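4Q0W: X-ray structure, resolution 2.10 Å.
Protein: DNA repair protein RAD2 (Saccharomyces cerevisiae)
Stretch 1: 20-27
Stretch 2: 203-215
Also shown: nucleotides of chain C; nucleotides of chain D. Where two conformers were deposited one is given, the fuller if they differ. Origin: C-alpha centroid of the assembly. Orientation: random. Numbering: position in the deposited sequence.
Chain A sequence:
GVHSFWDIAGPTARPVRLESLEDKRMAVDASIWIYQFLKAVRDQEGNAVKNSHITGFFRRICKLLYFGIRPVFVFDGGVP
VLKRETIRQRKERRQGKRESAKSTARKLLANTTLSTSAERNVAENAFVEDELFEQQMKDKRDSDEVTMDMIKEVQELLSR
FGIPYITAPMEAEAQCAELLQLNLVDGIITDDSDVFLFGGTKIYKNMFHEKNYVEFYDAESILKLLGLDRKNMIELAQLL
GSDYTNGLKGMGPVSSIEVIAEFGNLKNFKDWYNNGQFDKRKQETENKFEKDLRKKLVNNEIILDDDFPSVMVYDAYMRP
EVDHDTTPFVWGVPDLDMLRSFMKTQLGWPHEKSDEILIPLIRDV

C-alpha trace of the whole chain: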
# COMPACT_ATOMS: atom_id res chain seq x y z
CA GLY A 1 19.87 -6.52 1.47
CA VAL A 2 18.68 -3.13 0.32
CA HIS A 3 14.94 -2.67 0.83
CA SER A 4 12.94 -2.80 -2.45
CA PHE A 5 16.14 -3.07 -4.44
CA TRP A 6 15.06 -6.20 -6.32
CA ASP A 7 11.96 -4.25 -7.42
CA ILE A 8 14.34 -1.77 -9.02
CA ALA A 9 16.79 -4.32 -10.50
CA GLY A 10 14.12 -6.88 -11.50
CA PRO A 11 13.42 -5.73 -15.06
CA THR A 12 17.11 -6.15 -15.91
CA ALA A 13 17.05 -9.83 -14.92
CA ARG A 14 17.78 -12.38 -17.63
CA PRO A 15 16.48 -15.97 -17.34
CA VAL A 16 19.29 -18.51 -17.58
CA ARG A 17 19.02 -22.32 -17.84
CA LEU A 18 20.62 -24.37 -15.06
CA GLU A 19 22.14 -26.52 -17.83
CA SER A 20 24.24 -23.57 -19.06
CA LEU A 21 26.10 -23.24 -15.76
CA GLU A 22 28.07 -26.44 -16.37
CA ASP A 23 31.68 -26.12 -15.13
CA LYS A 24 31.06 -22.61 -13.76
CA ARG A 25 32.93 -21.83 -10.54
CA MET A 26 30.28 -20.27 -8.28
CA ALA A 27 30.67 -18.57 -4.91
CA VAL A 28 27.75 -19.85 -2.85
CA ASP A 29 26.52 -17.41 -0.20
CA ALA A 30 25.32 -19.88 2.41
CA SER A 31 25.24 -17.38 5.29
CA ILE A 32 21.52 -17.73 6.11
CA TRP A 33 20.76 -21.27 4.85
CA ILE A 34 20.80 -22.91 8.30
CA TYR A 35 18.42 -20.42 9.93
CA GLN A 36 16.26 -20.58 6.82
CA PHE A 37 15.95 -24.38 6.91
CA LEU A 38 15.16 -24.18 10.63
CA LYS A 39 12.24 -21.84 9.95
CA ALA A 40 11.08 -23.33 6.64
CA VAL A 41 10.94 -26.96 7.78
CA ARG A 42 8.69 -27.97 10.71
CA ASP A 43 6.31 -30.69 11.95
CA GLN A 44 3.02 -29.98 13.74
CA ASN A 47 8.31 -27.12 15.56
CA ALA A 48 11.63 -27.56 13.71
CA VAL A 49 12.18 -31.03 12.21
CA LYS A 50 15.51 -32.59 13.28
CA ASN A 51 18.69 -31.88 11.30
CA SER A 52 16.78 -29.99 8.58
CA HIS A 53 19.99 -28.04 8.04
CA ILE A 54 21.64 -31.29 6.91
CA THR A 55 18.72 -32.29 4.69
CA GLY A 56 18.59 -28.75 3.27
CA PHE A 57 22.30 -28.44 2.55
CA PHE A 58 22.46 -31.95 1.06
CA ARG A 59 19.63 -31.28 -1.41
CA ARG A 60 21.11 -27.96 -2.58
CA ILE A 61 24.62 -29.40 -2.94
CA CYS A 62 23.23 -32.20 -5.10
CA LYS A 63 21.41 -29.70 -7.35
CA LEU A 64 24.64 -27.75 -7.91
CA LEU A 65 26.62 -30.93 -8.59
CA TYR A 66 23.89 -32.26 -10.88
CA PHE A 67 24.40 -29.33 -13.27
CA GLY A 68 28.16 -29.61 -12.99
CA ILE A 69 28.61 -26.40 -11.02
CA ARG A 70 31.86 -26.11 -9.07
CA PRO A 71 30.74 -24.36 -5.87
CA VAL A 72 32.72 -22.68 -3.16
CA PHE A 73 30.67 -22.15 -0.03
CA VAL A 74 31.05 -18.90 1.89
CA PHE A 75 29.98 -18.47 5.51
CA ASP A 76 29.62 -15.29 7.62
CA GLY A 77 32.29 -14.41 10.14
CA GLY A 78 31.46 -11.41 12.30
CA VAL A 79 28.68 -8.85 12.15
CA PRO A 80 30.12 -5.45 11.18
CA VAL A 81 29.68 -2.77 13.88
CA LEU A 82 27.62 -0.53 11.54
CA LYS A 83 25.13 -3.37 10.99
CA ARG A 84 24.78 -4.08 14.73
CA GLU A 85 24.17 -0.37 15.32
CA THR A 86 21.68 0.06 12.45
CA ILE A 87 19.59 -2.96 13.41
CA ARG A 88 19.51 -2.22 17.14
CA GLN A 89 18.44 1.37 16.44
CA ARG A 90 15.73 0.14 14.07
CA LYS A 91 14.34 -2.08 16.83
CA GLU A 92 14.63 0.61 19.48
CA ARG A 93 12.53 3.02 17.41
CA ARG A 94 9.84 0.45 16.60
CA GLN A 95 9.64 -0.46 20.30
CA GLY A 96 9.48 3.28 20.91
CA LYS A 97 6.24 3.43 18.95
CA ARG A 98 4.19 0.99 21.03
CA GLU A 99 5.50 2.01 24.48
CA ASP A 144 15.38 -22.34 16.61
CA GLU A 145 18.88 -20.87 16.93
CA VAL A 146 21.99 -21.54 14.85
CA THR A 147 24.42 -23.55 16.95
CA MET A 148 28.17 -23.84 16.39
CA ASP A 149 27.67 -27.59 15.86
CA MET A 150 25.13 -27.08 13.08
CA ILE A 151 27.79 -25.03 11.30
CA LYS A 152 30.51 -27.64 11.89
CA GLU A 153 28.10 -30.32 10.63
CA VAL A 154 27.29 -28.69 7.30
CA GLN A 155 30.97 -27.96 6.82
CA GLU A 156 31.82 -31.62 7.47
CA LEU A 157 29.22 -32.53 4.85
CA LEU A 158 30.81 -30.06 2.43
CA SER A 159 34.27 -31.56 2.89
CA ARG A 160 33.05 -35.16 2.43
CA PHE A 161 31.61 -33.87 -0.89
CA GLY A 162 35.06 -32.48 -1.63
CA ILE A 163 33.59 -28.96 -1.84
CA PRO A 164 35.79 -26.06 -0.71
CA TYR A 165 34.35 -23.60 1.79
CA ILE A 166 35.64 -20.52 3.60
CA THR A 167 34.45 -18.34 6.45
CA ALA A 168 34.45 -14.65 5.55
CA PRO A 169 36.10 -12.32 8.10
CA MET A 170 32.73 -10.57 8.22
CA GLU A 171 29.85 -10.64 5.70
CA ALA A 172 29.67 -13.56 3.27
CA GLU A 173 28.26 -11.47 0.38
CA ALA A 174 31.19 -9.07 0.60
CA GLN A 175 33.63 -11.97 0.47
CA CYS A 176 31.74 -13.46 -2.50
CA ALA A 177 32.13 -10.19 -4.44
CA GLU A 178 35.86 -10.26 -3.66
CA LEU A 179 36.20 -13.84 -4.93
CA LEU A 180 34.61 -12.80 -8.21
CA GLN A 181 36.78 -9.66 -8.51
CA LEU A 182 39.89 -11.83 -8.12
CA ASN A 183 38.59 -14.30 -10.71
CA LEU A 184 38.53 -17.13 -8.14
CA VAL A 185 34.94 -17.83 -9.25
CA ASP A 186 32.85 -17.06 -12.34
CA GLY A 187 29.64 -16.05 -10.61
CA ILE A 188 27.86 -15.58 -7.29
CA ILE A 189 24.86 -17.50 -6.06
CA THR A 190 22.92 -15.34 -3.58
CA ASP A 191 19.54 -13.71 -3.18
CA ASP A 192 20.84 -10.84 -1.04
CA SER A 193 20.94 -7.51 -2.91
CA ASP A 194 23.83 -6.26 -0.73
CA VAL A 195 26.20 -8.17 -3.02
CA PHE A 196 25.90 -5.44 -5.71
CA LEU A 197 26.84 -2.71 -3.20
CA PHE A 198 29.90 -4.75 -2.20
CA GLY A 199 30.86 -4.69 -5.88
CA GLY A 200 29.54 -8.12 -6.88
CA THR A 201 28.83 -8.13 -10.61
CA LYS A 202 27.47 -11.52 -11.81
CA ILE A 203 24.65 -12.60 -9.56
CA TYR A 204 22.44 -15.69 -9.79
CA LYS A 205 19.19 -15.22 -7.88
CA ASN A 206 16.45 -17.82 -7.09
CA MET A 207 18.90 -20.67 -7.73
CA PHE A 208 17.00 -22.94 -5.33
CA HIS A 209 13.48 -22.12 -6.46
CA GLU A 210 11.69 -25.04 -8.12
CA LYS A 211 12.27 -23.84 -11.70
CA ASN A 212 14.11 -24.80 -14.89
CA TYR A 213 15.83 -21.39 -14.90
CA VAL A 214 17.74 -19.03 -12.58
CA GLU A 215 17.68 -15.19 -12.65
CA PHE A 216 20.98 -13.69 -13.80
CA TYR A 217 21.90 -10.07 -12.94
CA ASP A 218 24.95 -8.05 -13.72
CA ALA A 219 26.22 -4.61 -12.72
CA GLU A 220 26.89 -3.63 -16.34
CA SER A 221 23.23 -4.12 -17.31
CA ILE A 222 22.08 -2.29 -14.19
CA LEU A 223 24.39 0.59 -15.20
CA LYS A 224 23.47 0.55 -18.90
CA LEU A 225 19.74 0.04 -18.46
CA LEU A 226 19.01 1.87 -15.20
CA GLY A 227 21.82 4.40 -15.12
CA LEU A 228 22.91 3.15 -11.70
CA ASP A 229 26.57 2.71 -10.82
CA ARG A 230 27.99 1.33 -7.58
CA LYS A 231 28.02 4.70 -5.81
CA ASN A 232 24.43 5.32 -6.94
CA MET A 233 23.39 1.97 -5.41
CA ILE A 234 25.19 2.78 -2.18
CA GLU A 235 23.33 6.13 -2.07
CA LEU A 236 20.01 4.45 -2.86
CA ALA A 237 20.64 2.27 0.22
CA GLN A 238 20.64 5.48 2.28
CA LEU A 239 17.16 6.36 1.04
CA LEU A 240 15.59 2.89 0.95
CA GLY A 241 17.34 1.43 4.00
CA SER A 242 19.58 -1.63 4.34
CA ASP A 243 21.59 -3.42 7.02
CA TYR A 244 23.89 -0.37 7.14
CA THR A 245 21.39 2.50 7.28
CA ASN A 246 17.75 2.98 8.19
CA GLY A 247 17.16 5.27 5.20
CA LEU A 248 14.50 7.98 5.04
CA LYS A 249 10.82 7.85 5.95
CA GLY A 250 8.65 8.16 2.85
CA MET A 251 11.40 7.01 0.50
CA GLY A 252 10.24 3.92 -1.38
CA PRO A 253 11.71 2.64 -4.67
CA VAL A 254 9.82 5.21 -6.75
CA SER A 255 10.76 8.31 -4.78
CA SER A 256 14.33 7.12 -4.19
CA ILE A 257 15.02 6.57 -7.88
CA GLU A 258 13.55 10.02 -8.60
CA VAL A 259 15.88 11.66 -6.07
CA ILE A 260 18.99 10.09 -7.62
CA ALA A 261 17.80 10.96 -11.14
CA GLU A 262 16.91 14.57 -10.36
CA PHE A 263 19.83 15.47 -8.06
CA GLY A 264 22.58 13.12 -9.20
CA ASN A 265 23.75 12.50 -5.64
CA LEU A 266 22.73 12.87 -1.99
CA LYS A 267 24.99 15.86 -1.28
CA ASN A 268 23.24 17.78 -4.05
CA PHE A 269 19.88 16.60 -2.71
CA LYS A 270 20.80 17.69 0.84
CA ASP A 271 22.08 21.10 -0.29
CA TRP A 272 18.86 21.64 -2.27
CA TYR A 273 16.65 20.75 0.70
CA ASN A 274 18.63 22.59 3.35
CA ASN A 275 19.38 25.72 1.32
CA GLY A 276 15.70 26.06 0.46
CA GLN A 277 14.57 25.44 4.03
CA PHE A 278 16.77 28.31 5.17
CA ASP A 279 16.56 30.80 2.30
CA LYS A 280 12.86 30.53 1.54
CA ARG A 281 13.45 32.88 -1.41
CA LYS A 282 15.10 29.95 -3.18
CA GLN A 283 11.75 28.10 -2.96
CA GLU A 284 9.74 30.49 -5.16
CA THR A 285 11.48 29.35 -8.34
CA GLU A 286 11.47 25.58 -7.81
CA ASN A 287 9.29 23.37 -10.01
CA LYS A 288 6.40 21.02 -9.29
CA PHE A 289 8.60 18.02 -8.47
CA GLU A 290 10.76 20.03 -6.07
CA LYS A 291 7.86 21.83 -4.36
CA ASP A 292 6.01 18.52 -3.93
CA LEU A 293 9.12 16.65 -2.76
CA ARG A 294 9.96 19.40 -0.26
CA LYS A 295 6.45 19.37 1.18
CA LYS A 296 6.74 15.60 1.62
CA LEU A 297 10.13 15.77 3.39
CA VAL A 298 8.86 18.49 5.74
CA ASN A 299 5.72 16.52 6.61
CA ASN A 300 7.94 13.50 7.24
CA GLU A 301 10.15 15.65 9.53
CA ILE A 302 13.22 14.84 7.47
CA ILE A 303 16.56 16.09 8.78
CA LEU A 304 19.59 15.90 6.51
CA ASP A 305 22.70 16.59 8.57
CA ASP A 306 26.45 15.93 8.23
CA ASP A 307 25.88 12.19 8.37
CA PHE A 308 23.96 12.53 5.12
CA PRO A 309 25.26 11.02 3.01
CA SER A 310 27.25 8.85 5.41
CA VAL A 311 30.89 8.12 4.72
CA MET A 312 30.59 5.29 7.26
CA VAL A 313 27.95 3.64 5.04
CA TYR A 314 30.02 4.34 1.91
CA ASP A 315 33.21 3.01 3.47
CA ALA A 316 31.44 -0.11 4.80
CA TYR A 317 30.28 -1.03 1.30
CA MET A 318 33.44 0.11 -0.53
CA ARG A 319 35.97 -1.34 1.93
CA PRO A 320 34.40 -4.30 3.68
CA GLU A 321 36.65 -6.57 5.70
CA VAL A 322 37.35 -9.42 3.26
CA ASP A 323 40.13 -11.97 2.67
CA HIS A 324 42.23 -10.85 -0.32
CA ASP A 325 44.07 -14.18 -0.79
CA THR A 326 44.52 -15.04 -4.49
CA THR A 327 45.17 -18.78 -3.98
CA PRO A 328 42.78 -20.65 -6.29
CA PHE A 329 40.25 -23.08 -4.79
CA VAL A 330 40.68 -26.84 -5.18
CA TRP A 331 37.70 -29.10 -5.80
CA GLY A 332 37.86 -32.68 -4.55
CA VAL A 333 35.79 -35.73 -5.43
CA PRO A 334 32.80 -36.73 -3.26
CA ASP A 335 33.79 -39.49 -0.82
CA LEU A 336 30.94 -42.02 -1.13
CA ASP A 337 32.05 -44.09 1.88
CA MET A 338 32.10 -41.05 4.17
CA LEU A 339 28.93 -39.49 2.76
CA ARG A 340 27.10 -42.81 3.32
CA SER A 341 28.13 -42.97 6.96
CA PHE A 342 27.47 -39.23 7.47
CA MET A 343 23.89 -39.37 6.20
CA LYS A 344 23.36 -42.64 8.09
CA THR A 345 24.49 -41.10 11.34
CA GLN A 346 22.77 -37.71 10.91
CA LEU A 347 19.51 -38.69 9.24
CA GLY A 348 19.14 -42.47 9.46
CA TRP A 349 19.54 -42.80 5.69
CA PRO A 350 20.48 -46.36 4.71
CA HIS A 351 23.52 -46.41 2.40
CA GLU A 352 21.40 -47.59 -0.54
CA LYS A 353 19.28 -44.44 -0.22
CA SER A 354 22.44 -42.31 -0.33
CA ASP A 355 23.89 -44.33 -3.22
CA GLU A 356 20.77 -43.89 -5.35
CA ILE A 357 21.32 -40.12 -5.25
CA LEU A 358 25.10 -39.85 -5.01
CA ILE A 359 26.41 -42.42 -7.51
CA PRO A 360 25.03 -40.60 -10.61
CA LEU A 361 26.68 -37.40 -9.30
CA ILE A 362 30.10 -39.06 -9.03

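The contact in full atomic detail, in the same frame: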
# COMPACT_ATOMS: atom_id res chain seq x y z
N SER A 20 23.18 -24.40 -18.49
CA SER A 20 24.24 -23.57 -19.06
C SER A 20 25.37 -23.31 -18.08
O SER A 20 26.47 -22.90 -18.47
CB SER A 20 23.68 -22.25 -19.58
OG SER A 20 23.11 -21.49 -18.53
N LEU A 21 25.12 -23.55 -16.79
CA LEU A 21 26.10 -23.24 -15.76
C LEU A 21 27.17 -24.32 -15.59
O LEU A 21 28.00 -24.24 -14.68
CB LEU A 21 25.39 -22.97 -14.44
CG LEU A 21 24.28 -21.94 -14.52
CD1 LEU A 21 23.59 -21.76 -13.17
CD2 LEU A 21 24.84 -20.62 -15.02
N GLU A 22 27.14 -25.32 -16.47
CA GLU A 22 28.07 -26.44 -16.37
C GLU A 22 29.52 -25.96 -16.33
O GLU A 22 29.91 -25.13 -17.15
CB GLU A 22 27.87 -27.41 -17.54
CG GLU A 22 28.84 -28.56 -17.52
CD GLU A 22 28.64 -29.54 -18.67
OE1 GLU A 22 29.63 -29.85 -19.36
OE2 GLU A 22 27.49 -30.00 -18.88
N ASP A 23 30.27 -26.48 -15.36
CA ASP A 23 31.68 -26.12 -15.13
C ASP A 23 31.94 -24.72 -14.56
O ASP A 23 33.09 -24.37 -14.28
CB ASP A 23 32.55 -26.37 -16.37
CG ASP A 23 32.59 -27.83 -16.77
OD1 ASP A 23 32.68 -28.68 -15.86
OD2 ASP A 23 32.51 -28.13 -17.98
N LYS A 24 30.89 -23.92 -14.38
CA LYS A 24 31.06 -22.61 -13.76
C LYS A 24 31.53 -22.75 -12.32
O LYS A 24 31.01 -23.57 -11.57
CB LYS A 24 29.75 -21.82 -13.79
CG LYS A 24 29.70 -20.72 -14.84
CD LYS A 24 30.10 -21.23 -16.21
CE LYS A 24 30.18 -20.10 -17.23
NZ LYS A 24 28.90 -19.34 -17.32
N ARG A 25 32.53 -21.95 -11.94
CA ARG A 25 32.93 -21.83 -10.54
C ARG A 25 31.98 -20.80 -9.94
O ARG A 25 31.86 -19.69 -10.47
CB ARG A 25 34.37 -21.35 -10.41
CG ARG A 25 35.43 -22.29 -11.00
CD ARG A 25 36.76 -21.57 -11.17
NE ARG A 25 36.57 -20.36 -11.98
CZ ARG A 25 37.39 -19.32 -11.99
NH1 ARG A 25 38.48 -19.30 -11.24
NH2 ARG A 25 37.11 -18.27 -12.76
N MET A 26 31.30 -21.15 -8.85
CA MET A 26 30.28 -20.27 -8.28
C MET A 26 30.50 -20.08 -6.78
O MET A 26 30.54 -21.06 -6.02
CB MET A 26 28.88 -20.85 -8.51
CG MET A 26 28.42 -20.87 -9.95
SD MET A 26 27.93 -19.24 -10.53
CE MET A 26 26.57 -19.73 -11.60
N ALA A 27 30.64 -18.83 -6.34
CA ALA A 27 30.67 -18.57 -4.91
C ALA A 27 29.25 -18.77 -4.38
O ALA A 27 28.30 -18.13 -4.87
CB ALA A 27 31.14 -17.15 -4.62
N ILE A 203 25.42 -12.08 -10.67
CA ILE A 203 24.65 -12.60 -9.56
C ILE A 203 23.60 -13.58 -10.07
O ILE A 203 22.88 -13.26 -11.02
CB ILE A 203 23.92 -11.45 -8.82
CG1 ILE A 203 24.92 -10.38 -8.36
CG2 ILE A 203 23.08 -11.98 -7.66
CD1 ILE A 203 26.16 -10.91 -7.69
N TYR A 204 23.49 -14.75 -9.43
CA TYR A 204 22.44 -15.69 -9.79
C TYR A 204 21.44 -15.84 -8.65
O TYR A 204 21.74 -16.41 -7.60
CB TYR A 204 23.04 -17.05 -10.19
CG TYR A 204 23.94 -16.97 -11.41
CD1 TYR A 204 25.24 -16.49 -11.31
CD2 TYR A 204 23.49 -17.39 -12.66
CE1 TYR A 204 26.07 -16.41 -12.42
CE2 TYR A 204 24.31 -17.32 -13.78
CZ TYR A 204 25.60 -16.83 -13.65
OH TYR A 204 26.42 -16.76 -14.74
N LYS A 205 20.24 -15.32 -8.89
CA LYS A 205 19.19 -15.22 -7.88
C LYS A 205 18.12 -16.30 -8.11
O LYS A 205 17.85 -16.68 -9.27
CB LYS A 205 18.55 -13.82 -7.93
CG LYS A 205 17.34 -13.65 -7.02
CD LYS A 205 16.72 -12.26 -7.03
CE LYS A 205 15.38 -12.31 -6.30
NZ LYS A 205 14.74 -10.96 -6.14
N ASN A 206 17.51 -16.79 -7.03
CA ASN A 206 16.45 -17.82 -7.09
C ASN A 206 16.98 -19.16 -7.59
O ASN A 206 16.24 -19.93 -8.20
CB ASN A 206 15.26 -17.36 -7.95
CG ASN A 206 14.52 -16.19 -7.34
OD1 ASN A 206 14.79 -15.79 -6.20
ND2 ASN A 206 13.57 -15.64 -8.08
N MET A 207 18.25 -19.42 -7.33
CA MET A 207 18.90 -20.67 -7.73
C MET A 207 18.19 -21.90 -7.15
O MET A 207 18.14 -22.95 -7.78
CB MET A 207 20.36 -20.65 -7.27
CG MET A 207 21.15 -21.91 -7.62
SD MET A 207 21.60 -21.96 -9.37
CE MET A 207 22.00 -23.70 -9.51
N PHE A 208 17.63 -21.78 -5.95
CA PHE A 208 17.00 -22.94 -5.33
C PHE A 208 15.47 -22.87 -5.29
O PHE A 208 14.83 -23.57 -4.50
CB PHE A 208 17.64 -23.24 -3.98
CG PHE A 208 19.13 -23.41 -4.08
CD1 PHE A 208 19.68 -24.60 -4.52
CD2 PHE A 208 19.98 -22.35 -3.82
CE1 PHE A 208 21.05 -24.75 -4.67
CE2 PHE A 208 21.35 -22.48 -3.96
CZ PHE A 208 21.88 -23.69 -4.39
N HIS A 209 14.90 -22.03 -6.15
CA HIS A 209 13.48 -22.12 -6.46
C HIS A 209 13.24 -23.37 -7.31
O HIS A 209 14.17 -23.90 -7.92
CB HIS A 209 13.00 -20.87 -7.20
CG HIS A 209 12.80 -19.69 -6.30
ND1 HIS A 209 11.97 -18.63 -6.63
CD2 HIS A 209 13.31 -19.40 -5.08
CE1 HIS A 209 11.98 -17.75 -5.65
NE2 HIS A 209 12.78 -18.18 -4.70
N GLU A 210 12.00 -23.84 -7.35
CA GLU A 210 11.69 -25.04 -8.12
C GLU A 210 11.39 -24.71 -9.58
O GLU A 210 10.24 -24.81 -10.03
CB GLU A 210 10.50 -25.78 -7.48
CG GLU A 210 10.80 -27.22 -7.14
CD GLU A 210 12.14 -27.39 -6.45
OE1 GLU A 210 13.04 -28.03 -7.05
OE2 GLU A 210 12.31 -26.88 -5.32
N LYS A 211 12.42 -24.31 -10.32
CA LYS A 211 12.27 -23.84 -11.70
C LYS A 211 13.35 -24.39 -12.62
O LYS A 211 14.41 -24.82 -12.16
CB LYS A 211 12.31 -22.32 -11.75
CG LYS A 211 10.96 -21.67 -11.97
CD LYS A 211 10.49 -20.90 -10.74
CE LYS A 211 9.05 -20.45 -10.92
NZ LYS A 211 8.16 -21.61 -11.27
N ASN A 212 13.10 -24.36 -13.93
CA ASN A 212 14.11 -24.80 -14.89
C ASN A 212 15.20 -23.74 -15.13
O ASN A 212 16.27 -24.05 -15.68
CB ASN A 212 13.48 -25.28 -16.21
CG ASN A 212 12.60 -24.23 -16.89
OD1 ASN A 212 12.80 -23.03 -16.73
ND2 ASN A 212 11.63 -24.70 -17.66
N TYR A 213 14.92 -22.51 -14.69
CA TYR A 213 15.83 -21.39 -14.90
C TYR A 213 16.25 -20.70 -13.60
O TYR A 213 15.66 -20.94 -12.54
CB TYR A 213 15.21 -20.37 -15.87
CG TYR A 213 14.06 -19.60 -15.28
CD1 TYR A 213 12.78 -20.15 -15.21
CD2 TYR A 213 14.24 -18.30 -14.80
CE1 TYR A 213 11.72 -19.44 -14.66
CE2 TYR A 213 13.17 -17.58 -14.25
CZ TYR A 213 11.92 -18.16 -14.19
OH TYR A 213 10.86 -17.46 -13.65
N VAL A 214 17.26 -19.85 -13.69
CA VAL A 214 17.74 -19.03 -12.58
C VAL A 214 17.82 -17.58 -13.09
O VAL A 214 18.04 -17.36 -14.29
CB VAL A 214 19.13 -19.54 -12.08
CG1 VAL A 214 20.16 -19.43 -13.17
CG2 VAL A 214 19.60 -18.79 -10.84
N GLU A 215 17.62 -16.59 -12.22
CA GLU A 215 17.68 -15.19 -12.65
C GLU A 215 19.10 -14.63 -12.58
O GLU A 215 19.71 -14.56 -11.51
CB GLU A 215 16.74 -14.31 -11.81
CG GLU A 215 15.28 -14.72 -11.90
CD GLU A 215 14.38 -13.82 -11.08
OE1 GLU A 215 14.89 -12.86 -10.46
OE2 GLU A 215 13.15 -14.07 -11.07
P DT C 6 11.95 -10.28 -4.37
OP1 DT C 6 12.24 -10.77 -5.75
OP2 DT C 6 12.04 -8.83 -4.06
O5' DT C 6 10.49 -10.76 -3.91
C5' DT C 6 10.11 -12.14 -3.93
C4' DT C 6 8.72 -12.33 -3.34
O4' DT C 6 8.70 -12.06 -1.91
C3' DT C 6 7.61 -11.46 -3.95
O3' DT C 6 6.64 -12.38 -4.46
C2' DT C 6 7.10 -10.58 -2.80
C1' DT C 6 7.48 -11.42 -1.57
N1 DT C 6 7.74 -10.70 -0.27
C2 DT C 6 7.05 -11.13 0.85
O2 DT C 6 6.23 -12.03 0.83
N3 DT C 6 7.35 -10.46 2.00
C4 DT C 6 8.25 -9.42 2.15
O4 DT C 6 8.44 -8.88 3.25
C5 DT C 6 8.95 -9.02 0.94
C7 DT C 6 9.96 -7.90 0.98
C6 DT C 6 8.67 -9.68 -0.21
P DA D 16 6.95 -20.47 -2.75
OP1 DA D 16 6.84 -19.84 -4.09
OP2 DA D 16 6.07 -21.61 -2.39
O5' DA D 16 8.46 -20.95 -2.51
C5' DA D 16 9.55 -20.09 -2.81
C4' DA D 16 10.73 -20.43 -1.92
O4' DA D 16 10.41 -20.13 -0.54
C3' DA D 16 11.12 -21.91 -1.91
O3' DA D 16 12.27 -22.12 -2.74
C2' DA D 16 11.38 -22.24 -0.43
C1' DA D 16 11.34 -20.86 0.22
N9 DA D 16 10.95 -20.82 1.63
C8 DA D 16 9.98 -21.54 2.27
N7 DA D 16 9.87 -21.26 3.55
C5 DA D 16 10.83 -20.29 3.77
C6 DA D 16 11.23 -19.57 4.93
N6 DA D 16 10.67 -19.74 6.13
N1 DA D 16 12.23 -18.67 4.80
C2 DA D 16 12.79 -18.49 3.59
N3 DA D 16 12.50 -19.11 2.44
C4 DA D 16 11.51 -20.00 2.60

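Segments far apart in sequence are often held together in a folded protein by side chains alone, with no hydrogen bond between the two backbones. The contact between residues 20-27 and 203-215 of the DNA repair protein RAD2 is a compact example. In the first stretch, a type II beta turn runs from Leu21 to Lys24, closed by a hydrogen bond of 2.9 Å from Lys24 N to Leu21 O, and the chain then enters a strand at Arg25. The positive phi of Asp23, 72°, is a departure that this kind of turn commonly requires at its third position. The second stretch folds back on itself: the strand 203-205 is paired with the strand 213-215 through Lys205 N to Glu215 O at 2.8 Å and Glu215 N to Lys205 O at 3.0 Å. Between them, a type I turn from Asn206 to His209 is closed by His209 N to Asn206 O at 3.2 Å.

No hydrogen bond crosses from one stretch to the other. The closest CA atoms in register, Met26 CA to Tyr204 CA at 9.2 Å and Leu21 CA to Val214 CA at 9.9 Å, are too far apart for sheet pairing, and the space between the backbones is filled by side chains. Every residue that makes contact directs its CA-to-CB bond toward the other stretch, whereas the strand neighbours of Tyr204 and Met26 make no contact across the gap, in keeping with the alternation of side chains along a strand.

Tyr204 is the centre of the arrangement, touching three residues of the first stretch. Over one face of its ring lies the terminal methyl of Met26, with Met26 CE 3.5 Å from the centroid of the Tyr204 ring and only 13° off the ring normal. This is CH-pi geometry: the weakly polarised methyl group sits almost directly above the pi cloud. The sulfur is placed less squarely, Met26 SD being 4.4 Å from the same Tyr204 centroid and 36° off the normal, so the methyl makes the closer approach. The m chi1 and chi2 of Met26 belong to the bent conformation that brings this end over the ring.

Leu21 meets the same ring obliquely, Leu21 CD2 lying 3.6 Å from Tyr204 CE2. Its other methyl reaches further partners: Leu21 CD1 is 4.1 Å from Val214 CG1 and 4.3 Å from Met207 SD. One branched side chain thus reaches both strands of the second stretch and the turn that follows the first of them. At the margin, Lys24 NZ comes within 4.4 Å of Tyr204 OH, too distant to count as a hydrogen bond.

The contact buries just 215 Å², yet apart from Lys24 its participants are all buried in the assembly. Lys205, next to Tyr204, instead serves the DNA, with Lys205 NZ donating a hydrogen bond of 2.5 Å to OP1 of DT6 in chain C. Adjacent strand residues can therefore divide packing from DNA binding.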